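Local coordinates for SIR4-interacting protein SIF2 (Saccharomyces cerevisiae, PDB 1R5M) that acts as a WD40-repeat transcriptional corepressor subunit of the Set3C complex and antagonizes telomeric silencing, at residues Leu39-Trp53 against Lys408-Ala422. Sequence-based numbering, arbitrary orientation.
Sequences LKEIVKLDNIVSSTW and KISVAYSLQEGSVVA. With SO4 (sulfate ion), chain C.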
loop_
_atom_site.group_PDB
_atom_site.type_symbol
_atom_site.label_atom_id
_atom_site.label_comp_id
_atom_site.label_asym_id
_atom_site.label_seq_id
_atom_site.Cartn_x
_atom_site.Cartn_y
_atom_site.Cartn_z
ATOM N N LEU A 39 -2.324 -2.888 22.627
ATOM C CA LEU A 39 -2.216 -4.086 21.806
ATOM C C LEU A 39 -1.111 -5.046 22.209
ATOM O O LEU A 39 -0.030 -4.631 22.639
ATOM C CB LEU A 39 -2.035 -3.672 20.344
ATOM C CG LEU A 39 -3.109 -2.720 19.805
ATOM C CD1 LEU A 39 -2.721 -2.291 18.397
ATOM C CD2 LEU A 39 -4.485 -3.395 19.808
ATOM N N LYS A 40 -1.388 -6.335 22.054
ATOM C CA LYS A 40 -0.425 -7.372 22.398
ATOM C C LYS A 40 0.047 -8.126 21.165
ATOM O O LYS A 40 -0.694 -8.284 20.194
ATOM C CB LYS A 40 -1.050 -8.382 23.361
ATOM C CG LYS A 40 -2.103 -9.271 22.709
ATOM C CD LYS A 40 -2.732 -10.227 23.705
ATOM C CE LYS A 40 -3.747 -11.123 23.018
ATOM N NZ LYS A 40 -4.578 -11.879 23.993
ATOM N N GLU A 41 1.286 -8.595 21.212
ATOM C CA GLU A 41 1.821 -9.389 20.117
ATOM C C GLU A 41 1.288 -10.808 20.300
ATOM O O GLU A 41 1.229 -11.312 21.424
ATOM C CB GLU A 41 3.349 -9.409 20.166
ATOM C CG GLU A 41 3.969 -10.497 19.298
ATOM C CD GLU A 41 5.480 -10.497 19.346
ATOM O OE1 GLU A 41 6.099 -9.632 18.691
ATOM O OE2 GLU A 41 6.052 -11.362 20.047
ATOM N N ILE A 42 0.878 -11.451 19.210
ATOM C CA ILE A 42 0.396 -12.823 19.309
ATOM C C ILE A 42 1.332 -13.786 18.589
ATOM O O ILE A 42 1.356 -14.977 18.893
ATOM C CB ILE A 42 -1.045 -12.991 18.758
ATOM C CG1 ILE A 42 -1.148 -12.441 17.335
ATOM C CG2 ILE A 42 -2.032 -12.302 19.685
ATOM C CD1 ILE A 42 -2.472 -12.763 16.660
ATOM N N VAL A 43 2.103 -13.271 17.635
ATOM C CA VAL A 43 3.061 -14.100 16.905
ATOM C C VAL A 43 4.342 -13.328 16.621
ATOM O O VAL A 43 4.308 -12.183 16.168
ATOM C CB VAL A 43 2.492 -14.609 15.553
ATOM C CG1 VAL A 43 3.563 -15.400 14.806
ATOM C CG2 VAL A 43 1.273 -15.489 15.791
ATOM N N LYS A 44 5.476 -13.952 16.917
ATOM C CA LYS A 44 6.769 -13.342 16.659
ATOM C C LYS A 44 7.264 -13.882 15.323
ATOM O O LYS A 44 7.301 -15.095 15.113
ATOM C CB LYS A 44 7.763 -13.699 17.765
ATOM C CG LYS A 44 9.206 -13.361 17.424
ATOM C CD LYS A 44 10.151 -13.694 18.571
ATOM C CE LYS A 44 9.987 -12.714 19.719
ATOM N NZ LYS A 44 10.261 -11.310 19.285
ATOM N N LEU A 45 7.625 -12.982 14.416
ATOM C CA LEU A 45 8.124 -13.382 13.102
ATOM C C LEU A 45 9.620 -13.142 13.040
ATOM O O LEU A 45 10.201 -12.558 13.953
ATOM C CB LEU A 45 7.471 -12.535 12.007
ATOM C CG LEU A 45 5.945 -12.505 11.933
ATOM C CD1 LEU A 45 5.506 -11.471 10.908
ATOM C CD2 LEU A 45 5.428 -13.888 11.568
ATOM N N ASP A 46 10.253 -13.614 11.972
ATOM C CA ASP A 46 11.664 -13.333 11.782
ATOM C C ASP A 46 11.591 -11.908 11.253
ATOM O O ASP A 46 10.493 -11.357 11.116
ATOM C CB ASP A 46 12.282 -14.233 10.706
ATOM C CG ASP A 46 12.443 -15.665 11.164
ATOM O OD1 ASP A 46 12.826 -15.867 12.333
ATOM O OD2 ASP A 46 12.200 -16.582 10.351
ATOM N N ASN A 47 12.730 -11.299 10.961
ATOM C CA ASN A 47 12.692 -9.950 10.416
ATOM C C ASN A 47 11.980 -9.994 9.074
ATOM O O ASN A 47 12.174 -10.923 8.291
ATOM C CB ASN A 47 14.100 -9.394 10.215
ATOM C CG ASN A 47 14.115 -8.154 9.336
ATOM O OD1 ASN A 47 14.324 -8.241 8.122
ATOM N ND2 ASN A 47 13.873 -6.994 9.940
ATOM N N ILE A 48 11.141 -8.999 8.819
ATOM C CA ILE A 48 10.441 -8.921 7.544
ATOM C C ILE A 48 10.587 -7.509 7.003
ATOM O O ILE A 48 10.711 -6.550 7.763
ATOM C CB ILE A 48 8.933 -9.269 7.665
ATOM C CG1 ILE A 48 8.227 -8.287 8.602
ATOM C CG2 ILE A 48 8.770 -10.707 8.147
ATOM C CD1 ILE A 48 6.712 -8.385 8.536
ATOM N N VAL A 49 10.591 -7.390 5.681
ATOM C CA VAL A 49 10.728 -6.093 5.034
ATOM C C VAL A 49 9.355 -5.441 4.902
ATOM O O VAL A 49 9.189 -4.252 5.180
ATOM C CB VAL A 49 11.370 -6.253 3.643
ATOM C CG1 VAL A 49 11.440 -4.911 2.945
ATOM C CG2 VAL A 49 12.769 -6.844 3.791
ATOM N N SER A 50 8.380 -6.233 4.471
ATOM C CA SER A 50 7.003 -5.773 4.319
ATOM C C SER A 50 6.132 -7.020 4.286
ATOM O O SER A 50 6.642 -8.137 4.205
ATOM C CB SER A 50 6.829 -4.985 3.018
ATOM O OG SER A 50 6.929 -5.837 1.890
ATOM N N SER A 51 4.821 -6.837 4.357
ATOM C CA SER A 51 3.925 -7.981 4.327
ATOM C C SER A 51 2.557 -7.566 3.822
ATOM O O SER A 51 2.236 -6.380 3.762
ATOM C CB SER A 51 3.803 -8.610 5.723
ATOM O OG SER A 51 3.120 -7.756 6.626
ATOM N N THR A 52 1.766 -8.555 3.430
ATOM C CA THR A 52 0.423 -8.304 2.947
ATOM C C THR A 52 -0.412 -9.564 3.167
ATOM O O THR A 52 -0.011 -10.668 2.798
ATOM C CB THR A 52 0.433 -7.881 1.452
ATOM O OG1 THR A 52 -0.911 -7.666 1.006
ATOM C CG2 THR A 52 1.109 -8.936 0.587
ATOM N N TRP A 53 -1.563 -9.391 3.808
ATOM C CA TRP A 53 -2.449 -10.512 4.097
ATOM C C TRP A 53 -3.311 -10.875 2.899
ATOM O O TRP A 53 -3.612 -10.034 2.054
ATOM C CB TRP A 53 -3.362 -10.178 5.278
ATOM C CG TRP A 53 -2.646 -9.972 6.573
ATOM C CD1 TRP A 53 -2.001 -8.841 6.983
ATOM C CD2 TRP A 53 -2.523 -10.919 7.641
ATOM N NE1 TRP A 53 -1.484 -9.024 8.247
ATOM C CE2 TRP A 53 -1.791 -10.290 8.673
ATOM C CE3 TRP A 53 -2.960 -12.238 7.826
ATOM C CZ2 TRP A 53 -1.486 -10.937 9.878
ATOM C CZ3 TRP A 53 -2.655 -12.882 9.026
ATOM C CH2 TRP A 53 -1.925 -12.227 10.034
ATOM N N LYS A 408 -6.078 -8.624 13.082
ATOM C CA LYS A 408 -4.632 -8.807 13.156
ATOM C C LYS A 408 -3.908 -7.816 12.258
ATOM O O LYS A 408 -4.392 -7.467 11.179
ATOM C CB LYS A 408 -4.233 -10.223 12.722
ATOM C CG LYS A 408 -4.773 -11.338 13.605
ATOM C CD LYS A 408 -4.338 -12.697 13.088
ATOM C CE LYS A 408 -4.905 -13.816 13.944
ATOM N NZ LYS A 408 -6.394 -13.759 14.001
ATOM N N ILE A 409 -2.754 -7.355 12.723
ATOM C CA ILE A 409 -1.912 -6.447 11.954
ATOM C C ILE A 409 -0.493 -6.989 12.008
ATOM O O ILE A 409 -0.018 -7.405 13.067
ATOM C CB ILE A 409 -1.917 -5.001 12.521
ATOM C CG1 ILE A 409 -3.268 -4.341 12.236
ATOM C CG2 ILE A 409 -0.794 -4.173 11.889
ATOM C CD1 ILE A 409 -3.391 -2.913 12.755
ATOM N N SER A 410 0.165 -7.016 10.855
ATOM C CA SER A 410 1.541 -7.479 10.761
ATOM C C SER A 410 2.408 -6.232 10.722
ATOM O O SER A 410 2.217 -5.361 9.873
ATOM C CB SER A 410 1.743 -8.303 9.488
ATOM O OG SER A 410 3.092 -8.712 9.362
ATOM N N VAL A 411 3.357 -6.161 11.650
ATOM C CA VAL A 411 4.258 -5.026 11.780
ATOM C C VAL A 411 5.664 -5.397 11.318
ATOM O O VAL A 411 6.262 -6.354 11.815
ATOM C CB VAL A 411 4.318 -4.554 13.253
ATOM C CG1 VAL A 411 5.187 -3.322 13.374
ATOM C CG2 VAL A 411 2.911 -4.268 13.767
ATOM N N ALA A 412 6.184 -4.637 10.364
ATOM C CA ALA A 412 7.517 -4.884 9.838
ATOM C C ALA A 412 8.508 -3.853 10.366
ATOM O O ALA A 412 8.413 -2.669 10.041
ATOM C CB ALA A 412 7.488 -4.850 8.301
ATOM N N TYR A 413 9.444 -4.302 11.197
ATOM C CA TYR A 413 10.466 -3.408 11.735
ATOM C C TYR A 413 11.643 -3.416 10.768
ATOM O O TYR A 413 11.853 -4.391 10.043
ATOM C CB TYR A 413 10.933 -3.868 13.122
ATOM C CG TYR A 413 9.907 -3.677 14.215
ATOM C CD1 TYR A 413 9.000 -4.689 14.537
ATOM C CD2 TYR A 413 9.844 -2.484 14.930
ATOM C CE1 TYR A 413 8.056 -4.514 15.550
ATOM C CE2 TYR A 413 8.901 -2.299 15.943
ATOM C CZ TYR A 413 8.015 -3.317 16.246
ATOM O OH TYR A 413 7.086 -3.139 17.248
ATOM N N SER A 414 12.420 -2.340 10.764
ATOM C CA SER A 414 13.544 -2.242 9.840
ATOM C C SER A 414 14.629 -3.286 10.059
ATOM O O SER A 414 15.148 -3.852 9.098
ATOM C CB SER A 414 14.167 -0.843 9.903
ATOM O OG SER A 414 14.904 -0.649 11.094
ATOM N N LEU A 415 14.953 -3.564 11.318
ATOM C CA LEU A 415 16.013 -4.514 11.636
ATOM C C LEU A 415 15.619 -5.719 12.485
ATOM O O LEU A 415 16.029 -6.847 12.193
ATOM C CB LEU A 415 17.160 -3.768 12.323
ATOM C CG LEU A 415 17.836 -2.695 11.466
ATOM C CD1 LEU A 415 18.719 -1.806 12.328
ATOM C CD2 LEU A 415 18.643 -3.367 10.366
ATOM N N GLN A 416 14.830 -5.493 13.530
ATOM C CA GLN A 416 14.437 -6.592 14.403
ATOM C C GLN A 416 13.318 -7.458 13.848
ATOM O O GLN A 416 12.838 -7.254 12.730
ATOM C CB GLN A 416 14.048 -6.074 15.794
ATOM C CG GLN A 416 12.820 -5.188 15.835
ATOM C CD GLN A 416 12.451 -4.784 17.251
ATOM O OE1 GLN A 416 13.304 -4.757 18.139
ATOM N NE2 GLN A 416 11.187 -4.453 17.465
ATOM N N GLU A 417 12.911 -8.435 14.646
ATOM C CA GLU A 417 11.868 -9.365 14.253
ATOM C C GLU A 417 10.526 -8.696 14.014
ATOM O O GLU A 417 10.182 -7.713 14.671
ATOM C CB GLU A 417 11.722 -10.446 15.323
ATOM C CG GLU A 417 12.971 -11.298 15.482
ATOM C CD GLU A 417 12.880 -12.258 16.645
ATOM O OE1 GLU A 417 12.624 -11.793 17.775
ATOM O OE2 GLU A 417 13.069 -13.476 16.430
ATOM N N GLY A 418 9.780 -9.234 13.054
ATOM C CA GLY A 418 8.462 -8.706 12.761
ATOM C C GLY A 418 7.524 -9.129 13.873
ATOM O O GLY A 418 7.863 -9.982 14.698
ATOM N N SER A 419 6.331 -8.555 13.893
ATOM C CA SER A 419 5.371 -8.875 14.936
ATOM C C SER A 419 3.936 -8.863 14.435
ATOM O O SER A 419 3.537 -7.958 13.705
ATOM C CB SER A 419 5.520 -7.863 16.080
ATOM O OG SER A 419 4.565 -8.079 17.103
ATOM N N VAL A 420 3.166 -9.878 14.811
ATOM C CA VAL A 420 1.755 -9.914 14.452
ATOM C C VAL A 420 1.037 -9.568 15.748
ATOM O O VAL A 420 1.256 -10.212 16.777
ATOM C CB VAL A 420 1.302 -11.308 13.968
ATOM C CG1 VAL A 420 -0.198 -11.298 13.698
ATOM C CG2 VAL A 420 2.057 -11.683 12.697
ATOM N N VAL A 421 0.200 -8.541 15.702
ATOM C CA VAL A 421 -0.529 -8.103 16.884
ATOM C C VAL A 421 -2.024 -8.317 16.724
ATOM O O VAL A 421 -2.560 -8.236 15.619
ATOM C CB VAL A 421 -0.267 -6.609 17.173
ATOM C CG1 VAL A 421 1.229 -6.373 17.343
ATOM C CG2 VAL A 421 -0.813 -5.752 16.046
ATOM N N ALA A 422 -2.698 -8.596 17.832
ATOM C CA ALA A 422 -4.136 -8.813 17.801
ATOM C C ALA A 422 -4.864 -7.490 17.992
ATOM O O ALA A 422 -4.479 -6.681 18.833
ATOM C CB ALA A 422 -4.542 -9.788 18.900
HETATM S S SO4 C . -1.550 -4.077 2.044
HETATM O O1 SO4 C . -2.487 -3.069 1.510
HETATM O O2 SO4 C . -0.338 -4.126 1.206
HETATM O O3 SO4 C . -1.174 -3.709 3.426
HETATM O O4 SO4 C . -2.194 -5.402 2.027
HETATM O O HOH W 1 -4.311 -6.846 21.533
HETATM O O HOH W 2 8.401 -9.886 17.454
HETATM O O HOH W 3 14.781 -14.323 13.601
HETATM O O HOH W 4 10.657 -6.910 10.938
HETATM O O HOH W 5 4.146 -5.536 7.475
#
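The velcro closure of this eight-bladed WD40 propeller is made where the N-terminal strand 40-44 pairs antiparallel with the C-terminal strand 419-422, becoming the outer strand of the last blade. A classic beta bulge marks the join: two residues, I42 and V43, sit opposite the single V420, and V420 O accepts from I42 N at 2.8 Å and, longer, from V43 N at 3.3 Å. The return bond, V420 N to V43 O, is almost straight at 173°. On one face of the sheet, E41 reaches along the strand with CG anti to the backbone N (chi1 165°), and there S419 OG donates to E41 OE1 at 2.7 Å, meeting the anti lone pair. Water 2 ties the same OE1 to K44 NZ and to G418 O. K44 folds back near its end and curls its NZ over the carboxylate of E417, meeting OE1 at 2.8 Å from 44° above the plane.

The chain then leaves the last blade and crosses to strand 50-53, the innermost strand of the first, so one segment serves two neighbouring blades and shuts the ring. V420 packs at the junction of the two blades: its CG1 lies 3.9 Å from I42 CG1 and comes to the rim of the W53 indole, close to its plane, while CG2 packs on L45 CD1. The K408 side chain crosses that of W53 at about a right angle, CD coming near CH2, and touches I42 CD1 with CE.

Further along the crossing, N47 gives ND2 to Q416 O at 3.0 Å, fastening it to the turn 414-417, which D395 grips at S414 OG. I48 CG1 presses on A412 CB at 3.5 Å. Nearer the propeller axis, S410 OG donates to S51 OG at 2.9 Å; S51 OG donates to water 5 and is also hydrogen-bonded to S401 OG.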